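Local coordinates for protein arylamine n-acetyltransferase NAT (Mycobacterium tuberculosis, PDB 4BGF) that transfers an acetyl group from acetyl-coenzyme A to the amino group of arylamines, probably through a cysteine thioester intermediate as in other arylamine N-acetyltransferases, at residues E152-E157 / L165-R170; E72-M77 / L125-F130; R94-L99 / L176-T181; T214-W219 / V228-G233. One frame throughout, in Å; residues are numbered along the deposited sequence.

Contact 1: residues E152-E157 / L165-R170; sequences EPYRLE and LQAMVR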
# COMPACT_ATOMS: atom_id res chain seq x y z
N GLU A 152 8.62 -3.34 12.69
CA GLU A 152 9.86 -4.08 12.55
C GLU A 152 10.88 -3.18 11.89
O GLU A 152 10.50 -2.21 11.26
CB GLU A 152 9.63 -5.32 11.66
CG GLU A 152 8.41 -6.17 12.10
CD GLU A 152 7.16 -5.80 11.36
OE1 GLU A 152 7.12 -4.70 10.78
OE2 GLU A 152 6.20 -6.61 11.36
N PRO A 153 12.18 -3.48 12.04
CA PRO A 153 13.16 -2.68 11.29
C PRO A 153 13.35 -3.16 9.86
O PRO A 153 13.22 -4.35 9.54
CB PRO A 153 14.46 -2.90 12.08
CG PRO A 153 14.05 -3.47 13.36
CD PRO A 153 12.87 -4.30 13.05
N TYR A 154 13.67 -2.21 8.99
CA TYR A 154 13.85 -2.46 7.57
C TYR A 154 15.27 -2.14 7.15
O TYR A 154 16.03 -1.51 7.88
CB TYR A 154 12.85 -1.63 6.74
CG TYR A 154 11.45 -2.21 6.70
CD1 TYR A 154 10.76 -2.44 7.87
CD2 TYR A 154 10.83 -2.53 5.50
CE1 TYR A 154 9.50 -2.96 7.86
CE2 TYR A 154 9.57 -3.05 5.48
CZ TYR A 154 8.91 -3.26 6.66
OH TYR A 154 7.66 -3.78 6.68
N ARG A 155 15.60 -2.61 5.97
CA ARG A 155 16.92 -2.45 5.43
C ARG A 155 16.86 -2.47 3.89
O ARG A 155 16.02 -3.15 3.31
CB ARG A 155 17.79 -3.58 5.97
CG ARG A 155 19.15 -3.68 5.38
CD ARG A 155 19.98 -4.75 6.04
NE ARG A 155 19.69 -6.09 5.52
CZ ARG A 155 20.33 -7.20 5.87
NH1 ARG A 155 21.31 -7.17 6.75
NH2 ARG A 155 20.00 -8.35 5.33
N LEU A 156 17.75 -1.68 3.25
CA LEU A 156 17.97 -1.70 1.80
C LEU A 156 19.33 -2.32 1.54
O LEU A 156 20.26 -2.08 2.29
CB LEU A 156 17.99 -0.29 1.24
CG LEU A 156 16.64 0.42 1.11
CD1 LEU A 156 16.74 1.87 1.49
CD2 LEU A 156 16.12 0.29 -0.27
N GLU A 157 19.44 -3.11 0.48
CA GLU A 157 20.70 -3.74 0.13
C GLU A 157 20.92 -3.50 -1.34
O GLU A 157 19.97 -3.26 -2.08
CB GLU A 157 20.72 -5.23 0.49
CG GLU A 157 20.63 -5.52 2.02
CD GLU A 157 21.94 -5.38 2.80
OE1 GLU A 157 22.71 -4.45 2.50
OE2 GLU A 157 22.19 -6.17 3.74
N LEU A 165 14.46 -3.91 -0.97
CA LEU A 165 13.91 -3.57 0.32
C LEU A 165 13.63 -4.82 1.14
O LEU A 165 12.88 -5.68 0.70
CB LEU A 165 12.62 -2.75 0.17
CG LEU A 165 12.16 -2.30 1.55
CD1 LEU A 165 12.82 -1.00 1.92
CD2 LEU A 165 10.71 -2.14 1.57
N GLN A 166 14.20 -4.87 2.35
CA GLN A 166 14.06 -5.98 3.31
C GLN A 166 13.37 -5.57 4.60
O GLN A 166 13.57 -4.47 5.08
CB GLN A 166 15.43 -6.58 3.63
CG GLN A 166 15.98 -7.38 2.45
CD GLN A 166 17.30 -8.04 2.69
OE1 GLN A 166 18.14 -7.53 3.42
NE2 GLN A 166 17.52 -9.17 2.02
N ALA A 167 12.55 -6.48 5.13
CA ALA A 167 11.95 -6.35 6.46
C ALA A 167 12.39 -7.49 7.39
O ALA A 167 12.50 -8.64 6.95
CB ALA A 167 10.46 -6.36 6.37
N MET A 168 12.62 -7.16 8.66
CA MET A 168 12.98 -8.13 9.68
C MET A 168 11.70 -8.74 10.21
O MET A 168 11.04 -8.14 11.04
CB MET A 168 13.75 -7.43 10.79
CG MET A 168 14.08 -8.28 12.00
SD MET A 168 14.84 -9.84 11.57
CE MET A 168 16.44 -9.38 10.95
N VAL A 169 11.33 -9.91 9.70
CA VAL A 169 10.10 -10.59 10.10
C VAL A 169 10.47 -11.97 10.63
O VAL A 169 10.86 -12.84 9.86
CB VAL A 169 9.13 -10.79 8.91
CG1 VAL A 169 7.78 -11.29 9.39
CG2 VAL A 169 8.95 -9.52 8.12
N ARG A 170 10.35 -12.14 11.95
CA ARG A 170 10.61 -13.41 12.64
C ARG A 170 12.08 -13.78 12.68
O ARG A 170 12.45 -14.93 12.42
CB ARG A 170 9.85 -14.59 12.02
CG ARG A 170 8.35 -14.45 11.97
CD ARG A 170 7.70 -15.74 11.50
NE ARG A 170 6.25 -15.60 11.32
CZ ARG A 170 5.60 -15.58 10.14
NH1 ARG A 170 6.25 -15.71 8.99
NH2 ARG A 170 4.28 -15.44 10.13

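Contact 2: residues E72-M77 / L125-F130; sequences EHNGLM and LVDVGF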
# COMPACT_ATOMS: atom_id res chain seq x y z
N GLU A 72 -2.82 3.44 -6.34
CA GLU A 72 -3.81 4.32 -5.76
C GLU A 72 -3.31 4.91 -4.44
O GLU A 72 -3.51 6.10 -4.16
CB GLU A 72 -5.12 3.54 -5.56
CG GLU A 72 -5.67 2.92 -6.86
CD GLU A 72 -6.89 2.03 -6.64
OE1 GLU A 72 -6.72 0.87 -6.25
OE2 GLU A 72 -8.02 2.51 -6.86
N HIS A 73 -2.66 4.08 -3.63
CA HIS A 73 -2.16 4.49 -2.35
C HIS A 73 -1.02 5.42 -2.62
O HIS A 73 -1.04 6.55 -2.19
CB HIS A 73 -1.71 3.31 -1.50
CG HIS A 73 -2.78 2.71 -0.62
ND1 HIS A 73 -3.22 3.31 0.54
CD2 HIS A 73 -3.45 1.54 -0.70
CE1 HIS A 73 -4.13 2.56 1.12
NE2 HIS A 73 -4.28 1.46 0.40
N ASN A 74 -0.02 4.95 -3.36
CA ASN A 74 1.20 5.71 -3.51
C ASN A 74 1.06 6.82 -4.53
O ASN A 74 1.86 7.75 -4.54
CB ASN A 74 2.37 4.81 -3.86
CG ASN A 74 2.92 4.10 -2.67
OD1 ASN A 74 2.82 4.58 -1.54
ND2 ASN A 74 3.52 2.97 -2.90
N GLY A 75 0.03 6.71 -5.36
CA GLY A 75 -0.53 7.82 -6.14
C GLY A 75 -1.07 8.93 -5.24
O GLY A 75 -0.67 10.08 -5.39
N LEU A 76 -1.93 8.59 -4.30
CA LEU A 76 -2.56 9.62 -3.46
C LEU A 76 -1.57 10.22 -2.48
O LEU A 76 -1.57 11.42 -2.27
CB LEU A 76 -3.78 9.09 -2.68
CG LEU A 76 -4.52 10.12 -1.81
CD1 LEU A 76 -5.12 11.29 -2.63
CD2 LEU A 76 -5.60 9.42 -0.98
N MET A 77 -0.75 9.41 -1.86
CA MET A 77 0.29 9.93 -1.02
C MET A 77 1.22 10.90 -1.80
O MET A 77 1.50 12.00 -1.33
CB MET A 77 1.06 8.77 -0.41
CG MET A 77 2.18 9.18 0.51
SD MET A 77 1.72 10.35 1.86
CE MET A 77 0.74 9.37 3.03
N LEU A 125 12.74 6.92 1.11
CA LEU A 125 11.74 6.04 0.56
C LEU A 125 10.43 6.11 1.35
O LEU A 125 10.43 6.07 2.57
CB LEU A 125 12.30 4.64 0.56
CG LEU A 125 11.53 3.47 -0.06
CD1 LEU A 125 12.50 2.33 -0.21
CD2 LEU A 125 10.29 2.99 0.73
N VAL A 126 9.31 6.20 0.63
CA VAL A 126 7.98 6.19 1.20
C VAL A 126 7.13 5.16 0.43
O VAL A 126 7.11 5.14 -0.80
CB VAL A 126 7.35 7.62 1.20
CG1 VAL A 126 5.92 7.62 1.77
CG2 VAL A 126 8.24 8.58 1.96
N ASP A 127 6.45 4.27 1.16
CA ASP A 127 5.61 3.24 0.53
C ASP A 127 4.44 2.84 1.43
O ASP A 127 4.61 2.06 2.36
CB ASP A 127 6.44 1.98 0.20
CG ASP A 127 5.70 1.03 -0.70
OD1 ASP A 127 4.54 1.31 -1.01
OD2 ASP A 127 6.27 -0.00 -1.09
N VAL A 128 3.25 3.37 1.14
CA VAL A 128 2.04 3.05 1.89
C VAL A 128 1.14 2.12 1.07
O VAL A 128 -0.05 2.02 1.34
CB VAL A 128 1.24 4.34 2.34
CG1 VAL A 128 2.09 5.19 3.25
CG2 VAL A 128 0.76 5.20 1.15
N GLY A 129 1.72 1.42 0.10
CA GLY A 129 0.94 0.67 -0.86
C GLY A 129 1.33 -0.77 -1.05
O GLY A 129 0.84 -1.41 -1.97
N PHE A 130 2.23 -1.28 -0.21
CA PHE A 130 2.65 -2.65 -0.32
C PHE A 130 1.70 -3.65 0.41
O PHE A 130 1.81 -4.85 0.23
CB PHE A 130 4.11 -2.78 0.14
CG PHE A 130 4.69 -4.13 -0.11
CD1 PHE A 130 4.96 -4.54 -1.40
CD2 PHE A 130 4.94 -4.99 0.93
CE1 PHE A 130 5.46 -5.80 -1.65
CE2 PHE A 130 5.45 -6.24 0.70
CZ PHE A 130 5.72 -6.66 -0.60

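Contact 3: residues R94-L99 / L176-T181; sequences RVVWKL and LYEFTT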
# COMPACT_ATOMS: atom_id res chain seq x y z
N ARG A 94 9.48 -4.69 -8.65
CA ARG A 94 9.01 -6.05 -8.86
C ARG A 94 8.98 -6.73 -7.52
O ARG A 94 9.97 -6.76 -6.80
CB ARG A 94 9.93 -6.85 -9.80
CG ARG A 94 10.31 -6.17 -11.09
CD ARG A 94 11.24 -7.05 -11.83
NE ARG A 94 11.83 -6.38 -12.97
CZ ARG A 94 11.27 -6.23 -14.16
NH1 ARG A 94 10.06 -6.71 -14.43
NH2 ARG A 94 11.93 -5.57 -15.09
N VAL A 95 7.83 -7.32 -7.20
CA VAL A 95 7.62 -7.96 -5.92
C VAL A 95 8.16 -9.39 -5.97
O VAL A 95 7.64 -10.22 -6.71
CB VAL A 95 6.12 -7.96 -5.56
CG1 VAL A 95 5.88 -8.60 -4.21
CG2 VAL A 95 5.59 -6.56 -5.56
N VAL A 96 9.20 -9.66 -5.18
CA VAL A 96 9.77 -10.99 -5.09
C VAL A 96 9.54 -11.70 -3.74
O VAL A 96 10.12 -12.75 -3.49
CB VAL A 96 11.29 -10.96 -5.41
CG1 VAL A 96 11.53 -10.53 -6.86
CG2 VAL A 96 12.01 -10.07 -4.45
N TRP A 97 8.66 -11.14 -2.90
CA TRP A 97 8.42 -11.67 -1.57
C TRP A 97 8.02 -13.12 -1.58
O TRP A 97 7.16 -13.51 -2.37
CB TRP A 97 7.31 -10.93 -0.87
CG TRP A 97 7.36 -11.08 0.63
CD1 TRP A 97 8.34 -11.68 1.38
CD2 TRP A 97 6.37 -10.62 1.56
NE1 TRP A 97 8.01 -11.62 2.72
CE2 TRP A 97 6.81 -10.98 2.86
CE3 TRP A 97 5.15 -9.96 1.41
CZ2 TRP A 97 6.08 -10.68 4.00
CZ3 TRP A 97 4.43 -9.67 2.54
CH2 TRP A 97 4.89 -10.02 3.82
N LYS A 98 8.65 -13.90 -0.71
CA LYS A 98 8.36 -15.31 -0.54
C LYS A 98 8.81 -16.12 -1.75
O LYS A 98 8.28 -17.19 -1.99
CB LYS A 98 6.87 -15.51 -0.25
CG LYS A 98 6.42 -14.75 0.98
CD LYS A 98 4.93 -14.56 1.08
CE LYS A 98 4.61 -13.54 2.15
NZ LYS A 98 3.23 -13.66 2.67
N LEU A 99 9.80 -15.61 -2.49
CA LEU A 99 10.50 -16.42 -3.50
C LEU A 99 9.44 -16.90 -4.53
O LEU A 99 8.55 -16.10 -4.82
CB LEU A 99 11.22 -17.57 -2.80
CG LEU A 99 12.10 -17.38 -1.57
CD1 LEU A 99 11.81 -18.47 -0.54
CD2 LEU A 99 13.59 -17.42 -1.99
N LEU A 176 11.21 -8.02 0.21
CA LEU A 176 9.87 -7.65 -0.21
C LEU A 176 9.79 -7.42 -1.72
O LEU A 176 9.01 -8.05 -2.42
CB LEU A 176 9.42 -6.42 0.56
CG LEU A 176 9.60 -6.64 2.07
CD1 LEU A 176 9.20 -5.39 2.80
CD2 LEU A 176 8.81 -7.84 2.59
N TYR A 177 10.65 -6.53 -2.19
CA TYR A 177 10.69 -6.17 -3.59
C TYR A 177 12.01 -5.58 -4.02
O TYR A 177 12.85 -5.23 -3.19
CB TYR A 177 9.55 -5.22 -3.92
CG TYR A 177 9.51 -3.93 -3.12
CD1 TYR A 177 10.43 -2.92 -3.33
CD2 TYR A 177 8.52 -3.72 -2.20
CE1 TYR A 177 10.38 -1.77 -2.62
CE2 TYR A 177 8.47 -2.56 -1.49
CZ TYR A 177 9.40 -1.59 -1.72
OH TYR A 177 9.31 -0.42 -1.01
N GLU A 178 12.19 -5.48 -5.32
CA GLU A 178 13.40 -4.92 -5.91
C GLU A 178 13.04 -3.76 -6.86
O GLU A 178 12.02 -3.81 -7.55
CB GLU A 178 14.19 -6.03 -6.63
CG GLU A 178 13.41 -6.75 -7.71
CD GLU A 178 14.04 -8.07 -8.11
OE1 GLU A 178 15.21 -8.31 -7.74
OE2 GLU A 178 13.36 -8.86 -8.79
N PHE A 179 13.86 -2.71 -6.86
CA PHE A 179 13.57 -1.50 -7.62
C PHE A 179 14.82 -0.76 -8.06
O PHE A 179 15.91 -1.00 -7.55
CB PHE A 179 12.68 -0.57 -6.82
CG PHE A 179 13.34 0.01 -5.59
CD1 PHE A 179 13.51 -0.77 -4.45
CD2 PHE A 179 13.79 1.32 -5.57
CE1 PHE A 179 14.10 -0.26 -3.33
CE2 PHE A 179 14.39 1.84 -4.43
CZ PHE A 179 14.54 1.05 -3.31
N THR A 180 14.65 0.13 -9.04
CA THR A 180 15.67 1.11 -9.37
C THR A 180 15.12 2.48 -9.07
O THR A 180 13.92 2.64 -8.93
CB THR A 180 16.10 1.08 -10.85
OG1 THR A 180 15.04 1.58 -11.68
CG2 THR A 180 16.47 -0.33 -11.28
N THR A 181 16.00 3.47 -8.98
CA THR A 181 15.57 4.84 -8.70
C THR A 181 15.38 5.65 -9.96
O THR A 181 15.63 6.86 -10.00
CB THR A 181 16.57 5.58 -7.82
OG1 THR A 181 17.88 5.37 -8.34
CG2 THR A 181 16.45 5.08 -6.41

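Contact 4: residues T214-W219 / V228-G233; sequences TDDARW and VHRAGG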
# COMPACT_ATOMS: atom_id res chain seq x y z
N THR A 214 -2.01 -1.16 12.31
CA THR A 214 -2.34 -0.48 13.55
C THR A 214 -1.08 -0.32 14.36
O THR A 214 -0.04 -0.84 14.00
CB THR A 214 -3.36 -1.28 14.40
OG1 THR A 214 -2.72 -2.43 14.94
CG2 THR A 214 -4.53 -1.69 13.57
N ASP A 215 -1.19 0.43 15.46
CA ASP A 215 -0.09 0.61 16.38
C ASP A 215 0.71 -0.68 16.60
O ASP A 215 1.91 -0.73 16.33
CB ASP A 215 -0.60 1.16 17.73
CG ASP A 215 -1.80 0.39 18.29
OD1 ASP A 215 -2.55 -0.26 17.53
OD2 ASP A 215 -2.00 0.44 19.52
N ASP A 216 0.00 -1.72 17.04
CA ASP A 216 0.63 -2.95 17.51
C ASP A 216 0.40 -4.17 16.60
O ASP A 216 0.75 -5.28 16.97
CB ASP A 216 0.15 -3.29 18.93
CG ASP A 216 -1.35 -3.36 19.05
OD1 ASP A 216 -2.01 -3.96 18.18
OD2 ASP A 216 -1.88 -2.82 20.04
N ALA A 217 -0.17 -3.96 15.42
CA ALA A 217 -0.49 -5.10 14.56
C ALA A 217 -0.55 -4.79 13.05
O ALA A 217 -0.84 -3.67 12.64
CB ALA A 217 -1.80 -5.75 15.03
N ARG A 218 -0.28 -5.81 12.24
CA ARG A 218 -0.51 -5.76 10.80
C ARG A 218 -1.64 -6.72 10.44
O ARG A 218 -1.45 -7.93 10.53
CB ARG A 218 0.77 -6.13 10.04
CG ARG A 218 1.88 -5.15 10.25
CD ARG A 218 3.19 -5.70 9.78
NE ARG A 218 4.31 -4.75 9.83
CZ ARG A 218 4.55 -3.79 8.93
NH1 ARG A 218 3.73 -3.59 7.92
NH2 ARG A 218 5.61 -3.02 9.06
N TRP A 219 -2.80 -6.20 10.03
CA TRP A 219 -3.94 -7.02 9.56
C TRP A 219 -3.94 -7.35 8.07
O TRP A 219 -3.82 -6.47 7.23
CB TRP A 219 -5.26 -6.32 9.86
CG TRP A 219 -5.50 -6.12 11.30
CD1 TRP A 219 -4.87 -5.25 12.12
CD2 TRP A 219 -6.48 -6.78 12.09
NE1 TRP A 219 -5.39 -5.32 13.37
CE2 TRP A 219 -6.38 -6.27 13.39
CE3 TRP A 219 -7.43 -7.77 11.83
CZ2 TRP A 219 -7.19 -6.70 14.41
CZ3 TRP A 219 -8.21 -8.21 12.83
CH2 TRP A 219 -8.10 -7.68 14.12
N VAL A 228 -3.77 -11.48 11.79
CA VAL A 228 -3.22 -10.34 12.49
C VAL A 228 -1.84 -10.71 12.98
O VAL A 228 -1.69 -11.62 13.82
CB VAL A 228 -4.06 -9.94 13.70
CG1 VAL A 228 -3.71 -8.53 14.14
CG2 VAL A 228 -5.49 -9.98 13.33
N HIS A 229 -0.84 -9.99 12.47
CA HIS A 229 0.54 -10.17 12.85
C HIS A 229 0.83 -9.18 13.96
O HIS A 229 0.70 -7.98 13.75
CB HIS A 229 1.49 -9.90 11.67
CG HIS A 229 1.33 -10.84 10.50
ND1 HIS A 229 0.12 -11.10 9.89
CD2 HIS A 229 2.26 -11.52 9.79
CE1 HIS A 229 0.31 -11.94 8.88
NE2 HIS A 229 1.60 -12.20 8.79
N ARG A 230 1.16 -9.70 15.14
CA ARG A 230 1.53 -8.91 16.31
C ARG A 230 2.88 -9.40 16.78
O ARG A 230 3.47 -10.28 16.16
CB ARG A 230 0.56 -9.14 17.46
CG ARG A 230 -0.86 -9.04 17.11
CD ARG A 230 -1.69 -9.46 18.28
NE ARG A 230 -3.10 -9.17 18.10
CZ ARG A 230 -3.65 -7.98 18.33
NH1 ARG A 230 -2.90 -6.95 18.71
NH2 ARG A 230 -4.95 -7.81 18.15
N ALA A 231 3.31 -8.87 17.92
CA ALA A 231 4.59 -9.21 18.53
C ALA A 231 4.63 -10.67 18.91
O ALA A 231 5.60 -11.36 18.63
CB ALA A 231 4.82 -8.35 19.75
N GLY A 232 3.55 -11.15 19.53
CA GLY A 232 3.43 -12.55 19.92
C GLY A 232 3.07 -13.51 18.80
O GLY A 232 2.58 -14.61 19.05
N GLY A 233 3.30 -13.10 17.56
CA GLY A 233 3.06 -13.96 16.42
C GLY A 233 1.72 -13.66 15.82
O GLY A 233 1.14 -12.62 16.08
O HOH W 1 2.33 -6.54 18.82

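Contact 1: residues E152-E157 / L165-R170
The beta hairpin of strands 154-159 and 162-168, at one margin of the seven-stranded antiparallel sheet, pairs Arg155 with Gln166 through backbone and side chain alike. Arg155 N donates to Gln166 O at 2.9 Å, and Gln166 N to Arg155 O at 2.7 Å, the criterion for a hydrogen-bonded antiparallel pair. Past the non-hydrogen-bonded pair Tyr154-Ala167, Met168 N donates to Pro153 O.

On the face of this pair the two side chains run alongside each other. Arg155 NE (3.0 Å) and Arg155 NH2 (2.8 Å) both donate to Gln166 OE1, close to the guanidinium plane; amide and guanidinium planes are 26° apart. A chi3 bend (82°) turns the arginine head toward that oxygen. Gln166 NE2 bonds to Thr175 OG1. Glu157 OE2 sits over the guanidinium, 3.1 Å from Arg155 NE, a salt bridge with no N-H directed at it.

The other face is apolar: Ala167 CB stands 3.6 Å from the Tyr154 ring centroid, a CH-pi contact, while Leu165 CD2 meets the ring edge. With the Gln166 amide engaged at both ends and Glu157 over its own face, the guanidinium is restrained in rotation, its charge probably partly offset by Glu157 and the Trp173 ring.

Contact 2: residues E72-M77 / L125-F130
Asn74, on helix 70-83, reaches across to the loop that follows strand 124-126 and grips it with both ends of its amide. The loop carries Asp127, which with Cys70 and His110 has the geometry of the Cys-His-Asp triad known from the arylamine N-acetyltransferase family, so the contact includes one member of the probable triad.

The Asn74 and Asp127 side chains cross at about a right angle, their amide and carboxylate planes 51° apart. Asn74 ND2 donates to Asp127 OD1 at 2.7 Å and 170°, with the acceptor almost exactly in the amide plane. Relative to the carboxylate, however, the donor stands above the plane, and Gly129 N reaches the same oxygen from the opposite face at 3.0 Å, closing an Asx turn. OD1 is thus clamped between two N-H groups, while Asp127 OD2 receives His110 NE2. The amide nitrogen of Asn74 has a second partner in Thr111 O, on strand 110-116. The other end of the amide, Asn74 OD1, accepts Val128 N at 3.0 Å, in the carbonyl plane and on a lone pair.

Beside this polar grip, the His73 ring presents one face to Val128 O; its nitrogens are paired with Pro37 O and His32 NE2, which hold the ring in place. Gly129 CA comes against His73 CB at 3.8 Å. Met77 meets the valines with the base of its side chain: CG lies 4.2 Å from Val126 CG1, and Met77 CB touches Val128 CG2 at 3.9 Å.

Contact 3: residues R94-L99 / L176-T181
Arg94 and Glu178 form the antiparallel hydrogen-bonded pair that joins strand 87-95 to strand 173-179 inside the seven-stranded sheet. The backbone bonds are well formed here: Arg94 N to Glu178 O is 2.9 Å, and Glu178 N to Arg94 O is 3.0 Å at 167°. They deteriorate along the chain, since Val96 N to Leu176 O is a weak bond of 3.2 Å at 131°. There a type II turn, Val96 to Leu99, begins.

Apolar contact takes over at that point. Leu176 CD2 sits over the centre of the five-membered ring of Trp97, 3.7 Å from its centroid and 9° off the normal, a CH-pi contact. Lys98 CE lies over the opposite face, above the six-membered ring. Tyr177 CB packs on Val95 CA, and its ring turns off to meet those of His110 and Phe130.

The Arg94 and Glu178 side chains meet through CB and CG, but their charged ends stay apart: Arg94 NE and Glu178 OE2 are 5.1 Å apart, and Arg94 NH1 bonds instead to Pro106 O. Glu178 OE2 lies 3.1 Å from Val96 CG1. Any charge attraction is therefore at most long-range; backbone bonds and indole packing make the junction.

Contact 4: residues T214-W219 / V228-G233
Trp219 and Val228 pack side by side across the beta hairpin of strands 217-222 and 225-230, in the five-stranded antiparallel sheet. Val228 CG2 stands over the six-membered ring of Trp219, 3.3 Å from its centroid and 14° off the normal, a close CH-pi contact. The second methyl, Val228 CG1, is anti to the backbone N (chi1 -162°); that places it against both the indole and Ala217 CB, the latter tightly at 3.5 Å. Ala217 CB and Val228 CG1 lie over a face of the Arg230 guanidinium.

The backbone sets this register. Arg218 N donates to His229 O at 2.8 Å, and His229 N returns a nearly straight bond to Arg218 O, 2.9 Å. These make Arg218 and His229 the hydrogen-bonded pair, with side chains on the face away from Trp219 and Val228, which form the next, non-hydrogen-bonded pair. Arg218 extends from that face to Glu152 and to the carbonyls of Gly132 and Thr134, tying the hairpin to that loop and to the segment just before strand 154-159.

Farther out, the strand ends are held by polar links. The side chains of Asp216 and Arg230 point the same way and form a salt bridge, Asp216 OD1 to Arg230 NH1 at 3.2 Å, with the carboxylate and guanidinium planes 46° apart. A type I turn from Arg230 to Gly233 leads into the next strand. At its start a water bridges the two segments, donating to Asp216 O at 2.7 Å and accepting from Ala231 N at 2.7 Å.

Contacts 1 and 3 are seams of one sheet, centres about 12 Å apart, separated by the pairing of strands 162-168 and 173-179, in which Leu165 O lies 2.9 Å from Leu176 N, a probable hydrogen bond. Contact 2 holds Asp127 of the probable triad, just past the end of a strand of this sheet. Asp127 OD2 is 3.1 Å from Tyr177 OH, probably hydrogen-bonded, and Phe130 packs on Val95 and Trp97 of contact 3. Leu125 CD1 touches Leu165 CD1 of contact 1 at 4.0 Å. Contact 4 belongs to the second sheet and meets contact 1 through the Glu152 OE1 to Arg218 NH2 salt bridge, 2.8 Å; its nearest atoms are about 7 Å from contact 2.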